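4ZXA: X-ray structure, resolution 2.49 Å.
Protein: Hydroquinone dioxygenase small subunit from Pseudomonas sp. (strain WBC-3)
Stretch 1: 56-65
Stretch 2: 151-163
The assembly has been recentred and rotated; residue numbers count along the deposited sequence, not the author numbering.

Stretch 1 (56-65) GLNLGYVVET
Stretch 2 151-163: QTIKGPLSVEKWA

Stretch 1 is a beta hairpin. Strand 56-58 turns through a type I' turn from Asn58 to Tyr61 into strand 61-65. Leu59 (phi/psi 47/45) and Gly60 (88/-10) hold the left-handed turn positions. At the Gly60 angles a CB would jam against the preceding carbonyl O, which calls for glycine. The hairpin is closed by Asn58 N to Tyr61 O and Tyr61 N to Asn58 O, both 2.9 Å, then by Val63 N to Gly56 O at 2.9 Å and Gly56 N to Val63 O at 3.2 Å.

Strand 151-153 adds to strand 61-65 in antiparallel fashion. The strand axes approach to 4.6 Å, with 136° between their N-to-C directions. Val62 and Thr152 form the hydrogen-bonded pair, CA to CA 5.4 Å. Val62 N donates to Thr152 O at 2.9 Å, and Thr152 N donates to Val62 O at 3.1 Å; both bonds are nearly straight. Tyr61 with Ile153 (CA to CA 4.5 Å) and Val63 with Gln151 (CA to CA 5.0 Å) are non-hydrogen-bonded pairs. Lys154 N donates to Gly60 O at 3.0 Å, extending the ladder to the turn.

Apolar packing uses both sheet faces. Tyr61 (chi1 m, chi2 -86°) and Ile153 (m, t) share one face, with Tyr61 CD1 4.0 Å from Ile153 CG1. Val62 (m) and Thr152 (t) lie on the other, their CG2 atoms 3.5 Å apart. Val62 CG1 also reaches Lys154 CB at 3.7 Å. Leu57 (t, p) points toward stretch 2; its CB lies 3.8 Å from Trp162 CZ2. Trp162 has chi1 m and chi2 98°.

The polar side-chain link is Ser158 OG (chi1 m), which donates to Glu64 OE2 at 2.7 Å. Glu64 is m, t, with chi3 -19°. Ser158 is the last residue of a type I turn from Gly155. Ser158 N bonds Gly155 O, and Gly155 N donates to Ser158 OG, both at 3.1 Å. The hydroxyl therefore joins its own turn to the neighbouring strand. Water 1 donates to Glu64 OE2 at 2.6 Å and to Ile153 O at 2.9 Å, bridging the carboxylate to the partner backbone.

Within stretch 2, Trp162 NE1 donates to Glu160 OE2 at 3.0 Å. This ties the first helical residue across the N-cap, Lys161, to Glu160 (m, t, chi3 -82°). Leu57 CD2 lies 3.5 Å from the same Glu160 OE2, a van der Waals contact of a methyl with a carboxylate oxygen. The two stretches bury 576 Å², both sides summed.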

# COMPACT_ATOMS: atom_id res chain seq x y z
N GLY A 56 19.84 -20.44 -19.37
CA GLY A 56 20.04 -19.02 -19.20
C GLY A 56 21.29 -18.59 -19.93
O GLY A 56 22.33 -19.26 -19.84
N LEU A 57 21.21 -17.47 -20.65
CA LEU A 57 22.36 -16.95 -21.38
C LEU A 57 22.49 -15.42 -21.26
O LEU A 57 21.59 -14.68 -21.68
CB LEU A 57 22.28 -17.35 -22.85
CG LEU A 57 23.36 -16.78 -23.76
CD1 LEU A 57 24.75 -17.18 -23.27
CD2 LEU A 57 23.13 -17.25 -25.19
N ASN A 58 23.60 -14.95 -20.70
CA ASN A 58 23.81 -13.51 -20.53
C ASN A 58 25.21 -13.10 -20.92
O ASN A 58 26.18 -13.40 -20.20
CB ASN A 58 23.51 -13.07 -19.09
CG ASN A 58 23.37 -11.55 -18.96
OD1 ASN A 58 23.99 -10.80 -19.71
ND2 ASN A 58 22.55 -11.10 -18.01
N LEU A 59 25.33 -12.43 -22.06
CA LEU A 59 26.65 -12.03 -22.54
C LEU A 59 27.67 -13.18 -22.47
O LEU A 59 28.81 -12.99 -22.02
CB LEU A 59 27.17 -10.83 -21.76
CG LEU A 59 28.25 -10.04 -22.50
CD1 LEU A 59 27.62 -9.23 -23.63
CD2 LEU A 59 29.03 -9.14 -21.55
N GLY A 60 27.28 -14.37 -22.89
CA GLY A 60 28.22 -15.47 -22.96
C GLY A 60 28.35 -16.25 -21.67
O GLY A 60 28.99 -17.30 -21.65
N TYR A 61 27.76 -15.75 -20.59
CA TYR A 61 27.69 -16.55 -19.37
C TYR A 61 26.47 -17.45 -19.47
O TYR A 61 25.45 -17.08 -20.08
CB TYR A 61 27.64 -15.67 -18.13
CG TYR A 61 28.88 -14.82 -18.04
CD1 TYR A 61 30.02 -15.33 -17.43
CD2 TYR A 61 28.93 -13.53 -18.59
CE1 TYR A 61 31.19 -14.57 -17.37
CE2 TYR A 61 30.09 -12.76 -18.52
CZ TYR A 61 31.21 -13.30 -17.92
OH TYR A 61 32.37 -12.57 -17.83
N VAL A 62 26.57 -18.65 -18.91
CA VAL A 62 25.46 -19.57 -19.06
C VAL A 62 25.02 -20.20 -17.76
O VAL A 62 25.82 -20.38 -16.83
CB VAL A 62 25.74 -20.69 -20.12
CG1 VAL A 62 25.82 -20.11 -21.54
CG2 VAL A 62 27.00 -21.48 -19.77
N VAL A 63 23.74 -20.51 -17.70
CA VAL A 63 23.24 -21.46 -16.72
C VAL A 63 22.80 -22.70 -17.49
O VAL A 63 21.92 -22.63 -18.35
CB VAL A 63 22.10 -20.91 -15.88
CG1 VAL A 63 21.50 -22.01 -15.03
CG2 VAL A 63 22.62 -19.78 -15.01
N GLU A 64 23.45 -23.82 -17.21
CA GLU A 64 23.14 -25.09 -17.86
C GLU A 64 22.37 -26.02 -16.92
O GLU A 64 22.59 -26.02 -15.70
CB GLU A 64 24.43 -25.79 -18.32
CG GLU A 64 25.22 -25.04 -19.37
CD GLU A 64 26.62 -25.60 -19.54
OE1 GLU A 64 27.08 -26.31 -18.61
OE2 GLU A 64 27.26 -25.33 -20.59
N THR A 65 21.44 -26.78 -17.51
CA THR A 65 20.72 -27.82 -16.80
C THR A 65 21.23 -29.18 -17.27
O THR A 65 21.24 -29.47 -18.46
CB THR A 65 19.19 -27.73 -17.04
OG1 THR A 65 18.69 -26.50 -16.50
CG2 THR A 65 18.47 -28.88 -16.35
N GLN A 151 26.67 -23.44 -13.26
CA GLN A 151 27.03 -22.07 -13.58
C GLN A 151 28.40 -22.02 -14.27
O GLN A 151 29.42 -22.40 -13.69
CB GLN A 151 27.07 -21.24 -12.30
CG GLN A 151 27.58 -19.82 -12.50
CD GLN A 151 27.88 -19.17 -11.16
OE1 GLN A 151 28.03 -19.87 -10.16
NE2 GLN A 151 27.95 -17.84 -11.13
N THR A 152 28.42 -21.55 -15.51
CA THR A 152 29.66 -21.59 -16.27
C THR A 152 29.63 -20.61 -17.45
O THR A 152 28.87 -19.65 -17.44
CB THR A 152 29.99 -23.04 -16.75
OG1 THR A 152 31.31 -23.08 -17.31
CG2 THR A 152 28.96 -23.54 -17.77
N ILE A 153 30.45 -20.87 -18.48
CA ILE A 153 30.51 -20.02 -19.65
C ILE A 153 30.24 -20.82 -20.92
O ILE A 153 30.70 -21.94 -21.04
CB ILE A 153 31.89 -19.34 -19.75
CG1 ILE A 153 32.14 -18.51 -18.48
CG2 ILE A 153 32.02 -18.51 -21.03
CD1 ILE A 153 33.48 -17.80 -18.44
N LYS A 154 29.47 -20.26 -21.85
CA LYS A 154 29.13 -20.97 -23.09
C LYS A 154 30.39 -21.57 -23.70
O LYS A 154 31.39 -20.87 -23.89
CB LYS A 154 28.44 -20.04 -24.09
CG LYS A 154 27.29 -20.67 -24.89
CD LYS A 154 27.66 -20.82 -26.34
CE LYS A 154 27.08 -19.73 -27.21
NZ LYS A 154 25.64 -19.95 -27.44
N GLY A 155 30.34 -22.87 -23.98
CA GLY A 155 31.46 -23.59 -24.56
C GLY A 155 31.05 -24.62 -25.61
O GLY A 155 29.89 -24.67 -26.02
N PRO A 156 32.01 -25.46 -26.04
CA PRO A 156 31.83 -26.47 -27.09
C PRO A 156 30.73 -27.49 -26.77
O PRO A 156 30.11 -28.00 -27.70
CB PRO A 156 33.18 -27.20 -27.10
CG PRO A 156 34.14 -26.25 -26.52
CD PRO A 156 33.37 -25.46 -25.49
N LEU A 157 30.52 -27.76 -25.48
CA LEU A 157 29.53 -28.73 -25.00
C LEU A 157 28.13 -28.14 -24.74
O LEU A 157 27.18 -28.88 -24.48
CB LEU A 157 30.02 -29.40 -23.72
CG LEU A 157 31.05 -30.52 -23.79
CD1 LEU A 157 31.80 -30.56 -25.13
CD2 LEU A 157 32.03 -30.46 -22.61
N SER A 158 28.00 -26.82 -24.78
CA SER A 158 26.74 -26.20 -24.41
C SER A 158 25.72 -26.37 -25.52
O SER A 158 25.98 -26.07 -26.68
CB SER A 158 26.92 -24.73 -24.08
OG SER A 158 27.91 -24.56 -23.07
N VAL A 159 24.54 -26.85 -25.17
CA VAL A 159 23.52 -27.03 -26.18
C VAL A 159 22.44 -25.98 -26.03
O VAL A 159 21.88 -25.80 -24.95
CB VAL A 159 22.91 -28.45 -26.12
CG1 VAL A 159 22.02 -28.71 -27.35
CG2 VAL A 159 24.02 -29.49 -26.04
N GLU A 160 22.15 -25.27 -27.12
CA GLU A 160 21.04 -24.35 -27.14
C GLU A 160 19.88 -24.96 -27.91
O GLU A 160 20.05 -25.45 -29.03
CB GLU A 160 21.44 -23.02 -27.76
CG GLU A 160 22.39 -22.19 -26.91
CD GLU A 160 22.82 -20.91 -27.61
OE1 GLU A 160 23.75 -20.98 -28.44
OE2 GLU A 160 22.21 -19.85 -27.36
N LYS A 161 18.69 -24.92 -27.31
CA LYS A 161 17.50 -25.38 -28.00
C LYS A 161 16.30 -24.64 -27.45
O LYS A 161 15.32 -25.25 -26.99
CB LYS A 161 17.33 -26.90 -27.87
CG LYS A 161 17.58 -27.50 -26.48
CD LYS A 161 16.66 -28.70 -26.25
CE LYS A 161 17.36 -29.86 -25.54
NZ LYS A 161 16.35 -30.90 -25.06
N TRP A 162 16.39 -23.31 -27.51
CA TRP A 162 15.38 -22.44 -26.92
C TRP A 162 13.96 -22.78 -27.40
O TRP A 162 13.04 -22.92 -26.60
CB TRP A 162 15.72 -20.96 -27.17
CG TRP A 162 17.11 -20.60 -26.70
CD1 TRP A 162 18.23 -20.54 -27.45
CD2 TRP A 162 17.50 -20.30 -25.35
NE1 TRP A 162 19.31 -20.21 -26.66
CE2 TRP A 162 18.90 -20.06 -25.37
CE3 TRP A 162 16.82 -20.21 -24.12
CZ2 TRP A 162 19.62 -19.73 -24.22
CZ3 TRP A 162 17.53 -19.88 -22.98
CH2 TRP A 162 18.93 -19.65 -23.04
N ALA A 163 13.78 -22.92 -28.70
CA ALA A 163 12.45 -23.13 -29.25
C ALA A 163 11.82 -24.41 -28.68
O ALA A 163 10.61 -24.52 -28.56
CB ALA A 163 12.47 -23.17 -30.77
O HOH W 1 29.76 -24.72 -20.91